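Local coordinates for thioesterase domain-containing protein (Pseudomonas aeruginosa, PDB 1ZKI) that adopts the hotdog fold of thioesterases, assembles as a pair of identical chains and probably hydrolyses acyl-CoA thioesters, at residues L19-D23 against V34-M38; Q75-C81 against Q125-L131. All coordinates share one frame; numbering follows the deposited sequence.

Contact 1 of 2, residues L19-D23 against V34-M38; sequences LVGLD and VRLPM
Asp23 and Arg35 form an antiparallel hydrogen-bonded pair, with Asp23 N giving to Arg35 O at 3.0 Å and Arg35 N giving back to Asp23 O along a nearly straight line (177° at the hydrogen). Their side chains leave the sheet on the same face and run alongside each other. Arg35 CG stands between its own backbone N and carbonyl carbon (chi1 66°), and the chain bends at chi3. In the Asp23 conformer described here, one of two modelled, Arg35 NH2 lies 2.9 Å from Asp23 OD2. The salt bridge of that conformer meets OD2 on its anti side, the carboxylate turned 89° from the guanidinium plane. NE of the same guanidinium forms a salt bridge with Glu93, so in this conformer two acids flank Arg35. On the other face Leu36 packs against the end of helix 15-20 and the residues just after it: CD2 meets Leu22 CD2 at 3.8 Å, while CD1 lies 3.4 Å from Val20 O. Val34 CG1 packs on Leu22 CB. Gly21, with positive phi, is the C' residue of a Schellman motif that ends the helix. One water donates to both Val20 O and Pro37 O. Leu22 and Val34 rest on Leu57 of helix 51-70, and strand 93-103 continues the sheet on the far side of strand 31-37, pairing Val34 with Cys96 and Leu36 with Val94.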
# COMPACT_ATOMS: atom_id res chain seq x y z
N LEU A 19 -26.29 -1.37 -2.21
CA LEU A 19 -26.70 -1.76 -0.87
C LEU A 19 -25.87 -1.01 0.17
O LEU A 19 -26.39 -0.43 1.12
CB LEU A 19 -26.46 -3.26 -0.67
CG LEU A 19 -26.77 -3.80 0.74
CD1 LEU A 19 -28.29 -3.93 0.96
CD2 LEU A 19 -26.02 -5.15 1.00
N VAL A 20 -24.56 -1.01 -0.03
CA VAL A 20 -23.67 -0.36 0.93
C VAL A 20 -23.84 1.17 0.89
O VAL A 20 -23.64 1.86 1.90
CB VAL A 20 -22.22 -0.81 0.69
CG1 VAL A 20 -21.26 -0.06 1.58
CG2 VAL A 20 -22.12 -2.31 0.96
N GLY A 21 -24.20 1.69 -0.28
CA GLY A 21 -24.39 3.12 -0.49
C GLY A 21 -23.20 3.80 -1.14
O GLY A 21 -23.00 5.02 -0.99
N LEU A 22 -22.42 3.02 -1.90
CA LEU A 22 -21.24 3.54 -2.57
C LEU A 22 -21.68 4.40 -3.74
O LEU A 22 -22.58 4.04 -4.48
CB LEU A 22 -20.31 2.41 -3.06
CG LEU A 22 -19.86 1.46 -1.96
CD1 LEU A 22 -19.08 0.26 -2.49
CD2 LEU A 22 -19.08 2.17 -0.82
N ASP A 23 -20.96 5.48 -3.96
CA ASP A 23 -21.37 6.48 -4.90
C ASP A 23 -20.14 6.94 -5.69
O ASP A 23 -19.32 7.69 -5.15
CB ASP A 23 -22.02 7.60 -4.08
CG ASP A 23 -22.54 8.73 -4.91
OD1 ASP A 23 -22.83 8.53 -6.10
OD2 ASP A 23 -22.70 9.82 -4.33
N VAL A 34 -14.53 7.29 -5.04
CA VAL A 34 -15.88 6.86 -4.65
C VAL A 34 -16.18 7.42 -3.25
O VAL A 34 -15.27 7.46 -2.40
CB VAL A 34 -15.97 5.30 -4.67
CG1 VAL A 34 -17.30 4.80 -4.17
CG2 VAL A 34 -15.69 4.76 -6.09
N ARG A 35 -17.42 7.84 -2.99
CA ARG A 35 -17.80 8.34 -1.67
C ARG A 35 -18.73 7.35 -0.99
O ARG A 35 -19.43 6.58 -1.67
CB ARG A 35 -18.45 9.73 -1.75
CG ARG A 35 -19.77 9.76 -2.46
CD ARG A 35 -20.37 11.19 -2.55
NE ARG A 35 -20.91 11.67 -1.27
CZ ARG A 35 -22.15 11.44 -0.82
NH1 ARG A 35 -22.54 11.93 0.36
NH2 ARG A 35 -23.01 10.69 -1.53
N LEU A 36 -18.74 7.39 0.34
CA LEU A 36 -19.59 6.52 1.16
C LEU A 36 -20.07 7.32 2.37
O LEU A 36 -19.28 7.57 3.28
CB LEU A 36 -18.86 5.25 1.61
CG LEU A 36 -19.63 4.32 2.57
CD1 LEU A 36 -21.01 3.95 2.01
CD2 LEU A 36 -18.79 3.04 2.89
N PRO A 37 -21.35 7.73 2.36
CA PRO A 37 -21.91 8.40 3.54
C PRO A 37 -22.23 7.39 4.64
O PRO A 37 -22.68 6.26 4.34
CB PRO A 37 -23.20 9.04 3.00
CG PRO A 37 -23.60 8.19 1.83
CD PRO A 37 -22.31 7.64 1.24
N MSE A 38 -21.99 7.78 5.90
CA MSE A 38 -22.39 6.94 7.04
C MSE A 38 -23.91 6.72 7.00
O MSE A 38 -24.68 7.59 6.57
CB MSE A 38 -22.00 7.58 8.38
CG MSE A 38 -22.31 6.70 9.62
SE MSE A 38 -21.22 5.11 9.56
CE MSE A 38 -21.66 4.32 11.24
O HOH W 1 -24.34 4.41 3.03

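Contact 2 of 2, residues Q75-C81 against Q125-L131; sequences QSVTLEC and QGTFAQL
Thr78 lies over one face of the Phe128 ring, its CA 4.0 Å from the ring centroid in a CH-pi contact, where the two strands come close in a non-hydrogen-bonded pair. This is the tight side: Phe128 CG, set beside its backbone N (chi1 -80°), carries the ring inward onto Cys66, and Thr78 OG1, 3.3 Å from Phe128 CE1, is hydrogen-bonded to Asp59, also of helix 51-70. Ser76 OG likewise turns to His70. The packing is that of a hotdog fold, an antiparallel sheet wrapped around a long central helix. A classic beta bulge interrupts the register: Leu79 N and Glu80 N both give to Thr127 O, at 2.8 and 3.3 Å, while Thr127 N returns a bond to Glu80 O. The opposite face is looser and solvent-exposed at Val77, Leu79 and Leu131. There Leu79 CG rests on Ala129 CB at 3.8 Å, and Val77 CG1 meets Leu131 CD1 at 3.7 Å, the side chains crossing at about a right angle. The Glu80-Thr127 end instead meets the second subunit, whose Lys82 forms a salt bridge with Glu80 OE2; that oxygen is modelled so close to Thr127 OG1 (2.5 Å) that their hydrogen-bond geometry is doubtful.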
# COMPACT_ATOMS: atom_id res chain seq x y z
N GLN A 75 -12.58 -6.29 -18.80
CA GLN A 75 -12.89 -6.63 -17.42
C GLN A 75 -11.64 -7.03 -16.64
O GLN A 75 -10.68 -7.53 -17.21
CB GLN A 75 -13.91 -7.77 -17.37
CG GLN A 75 -15.18 -7.53 -18.19
CD GLN A 75 -16.02 -6.38 -17.65
OE1 GLN A 75 -16.54 -5.56 -18.42
NE2 GLN A 75 -16.15 -6.31 -16.33
N SER A 76 -11.69 -6.78 -15.33
CA SER A 76 -10.70 -7.31 -14.39
C SER A 76 -11.45 -7.74 -13.14
O SER A 76 -12.57 -7.26 -12.88
CB SER A 76 -9.63 -6.27 -14.05
OG SER A 76 -10.23 -5.03 -13.66
N VAL A 77 -10.86 -8.65 -12.37
CA VAL A 77 -11.45 -9.11 -11.11
C VAL A 77 -10.38 -9.13 -10.03
O VAL A 77 -9.19 -9.34 -10.32
CB VAL A 77 -12.08 -10.53 -11.25
CG1 VAL A 77 -13.23 -10.51 -12.26
CG2 VAL A 77 -11.03 -11.57 -11.65
N THR A 78 -10.80 -8.89 -8.79
CA THR A 78 -9.87 -8.90 -7.67
C THR A 78 -9.28 -10.30 -7.44
O THR A 78 -10.04 -11.28 -7.28
CB THR A 78 -10.56 -8.44 -6.37
OG1 THR A 78 -11.42 -7.31 -6.65
CG2 THR A 78 -9.53 -8.07 -5.31
N LEU A 79 -7.95 -10.41 -7.44
CA LEU A 79 -7.31 -11.64 -6.99
C LEU A 79 -7.16 -11.62 -5.46
O LEU A 79 -7.41 -12.62 -4.79
CB LEU A 79 -5.92 -11.84 -7.61
CG LEU A 79 -5.78 -12.29 -9.06
CD1 LEU A 79 -4.31 -12.34 -9.40
CD2 LEU A 79 -6.44 -13.67 -9.25
N GLU A 80 -6.69 -10.49 -4.93
CA GLU A 80 -6.44 -10.37 -3.49
C GLU A 80 -6.36 -8.91 -3.11
O GLU A 80 -6.13 -8.07 -3.96
CB GLU A 80 -5.12 -11.09 -3.10
CG GLU A 80 -3.84 -10.50 -3.73
CD GLU A 80 -3.28 -9.30 -2.94
OE1 GLU A 80 -3.40 -9.28 -1.70
OE2 GLU A 80 -2.72 -8.36 -3.58
N CYS A 81 -6.52 -8.62 -1.83
CA CYS A 81 -6.38 -7.25 -1.33
C CYS A 81 -6.00 -7.30 0.13
O CYS A 81 -6.36 -8.24 0.84
CB CYS A 81 -7.71 -6.50 -1.49
SG CYS A 81 -7.53 -4.73 -1.22
N GLN A 125 -3.80 -2.16 -0.59
CA GLN A 125 -3.08 -2.51 -1.81
C GLN A 125 -3.63 -3.85 -2.24
O GLN A 125 -3.83 -4.73 -1.40
CB GLN A 125 -1.59 -2.65 -1.47
CG GLN A 125 -0.67 -2.90 -2.64
CD GLN A 125 0.78 -2.99 -2.19
OE1 GLN A 125 1.47 -4.00 -2.45
NE2 GLN A 125 1.25 -1.97 -1.48
N GLY A 126 -3.88 -4.01 -3.53
CA GLY A 126 -4.43 -5.27 -4.06
C GLY A 126 -3.97 -5.58 -5.47
O GLY A 126 -3.30 -4.75 -6.13
N THR A 127 -4.34 -6.76 -5.94
CA THR A 127 -3.89 -7.27 -7.22
C THR A 127 -5.14 -7.71 -7.94
O THR A 127 -5.99 -8.41 -7.37
CB THR A 127 -2.94 -8.46 -7.04
OG1 THR A 127 -2.00 -8.17 -6.00
CG2 THR A 127 -2.19 -8.80 -8.36
N PHE A 128 -5.24 -7.30 -9.20
CA PHE A 128 -6.36 -7.67 -10.07
C PHE A 128 -5.86 -8.53 -11.22
O PHE A 128 -4.71 -8.40 -11.67
CB PHE A 128 -7.04 -6.39 -10.59
CG PHE A 128 -7.98 -5.76 -9.61
CD1 PHE A 128 -9.35 -5.77 -9.84
CD2 PHE A 128 -7.51 -5.17 -8.44
CE1 PHE A 128 -10.24 -5.20 -8.94
CE2 PHE A 128 -8.39 -4.60 -7.50
CZ PHE A 128 -9.76 -4.61 -7.75
N ALA A 129 -6.72 -9.44 -11.70
CA ALA A 129 -6.36 -10.26 -12.85
C ALA A 129 -7.02 -9.60 -14.06
O ALA A 129 -8.21 -9.26 -14.02
CB ALA A 129 -6.84 -11.68 -12.66
N GLN A 130 -6.22 -9.34 -15.09
CA GLN A 130 -6.72 -8.77 -16.34
C GLN A 130 -7.44 -9.86 -17.11
O GLN A 130 -6.83 -10.88 -17.47
CB GLN A 130 -5.56 -8.18 -17.16
CG GLN A 130 -5.98 -7.53 -18.48
CD GLN A 130 -6.82 -6.29 -18.26
OE1 GLN A 130 -6.34 -5.29 -17.74
NE2 GLN A 130 -8.10 -6.35 -18.67
N LEU A 131 -8.74 -9.68 -17.34
CA LEU A 131 -9.52 -10.63 -18.14
C LEU A 131 -9.55 -10.18 -19.60
O LEU A 131 -9.07 -9.08 -19.93
CB LEU A 131 -10.94 -10.80 -17.58
CG LEU A 131 -11.04 -11.28 -16.12
CD1 LEU A 131 -12.49 -11.47 -15.73
CD2 LEU A 131 -10.22 -12.55 -15.87

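From the N terminus, helix 15-20 runs into strand 23-27, and contact 1 closes a short hairpin when strand 31-37 returns beside it. The chain then passes through helix 51-70 before entering strand 76-85. Contact 2 closes a much longer excursion, in which strands 93-103 and 107-116 are laid down before strand 119-130 comes back to pair with 76-85. The two closures follow in series, neither nested nor crossed. They join the outermost strands of the same sheet within this chain, 23-27 and 76-85, to their neighbours, on opposite sides of the chain's centre. The centres of contact 1 and contact 2 are about 21 Å apart. Helix 51-70 touches both.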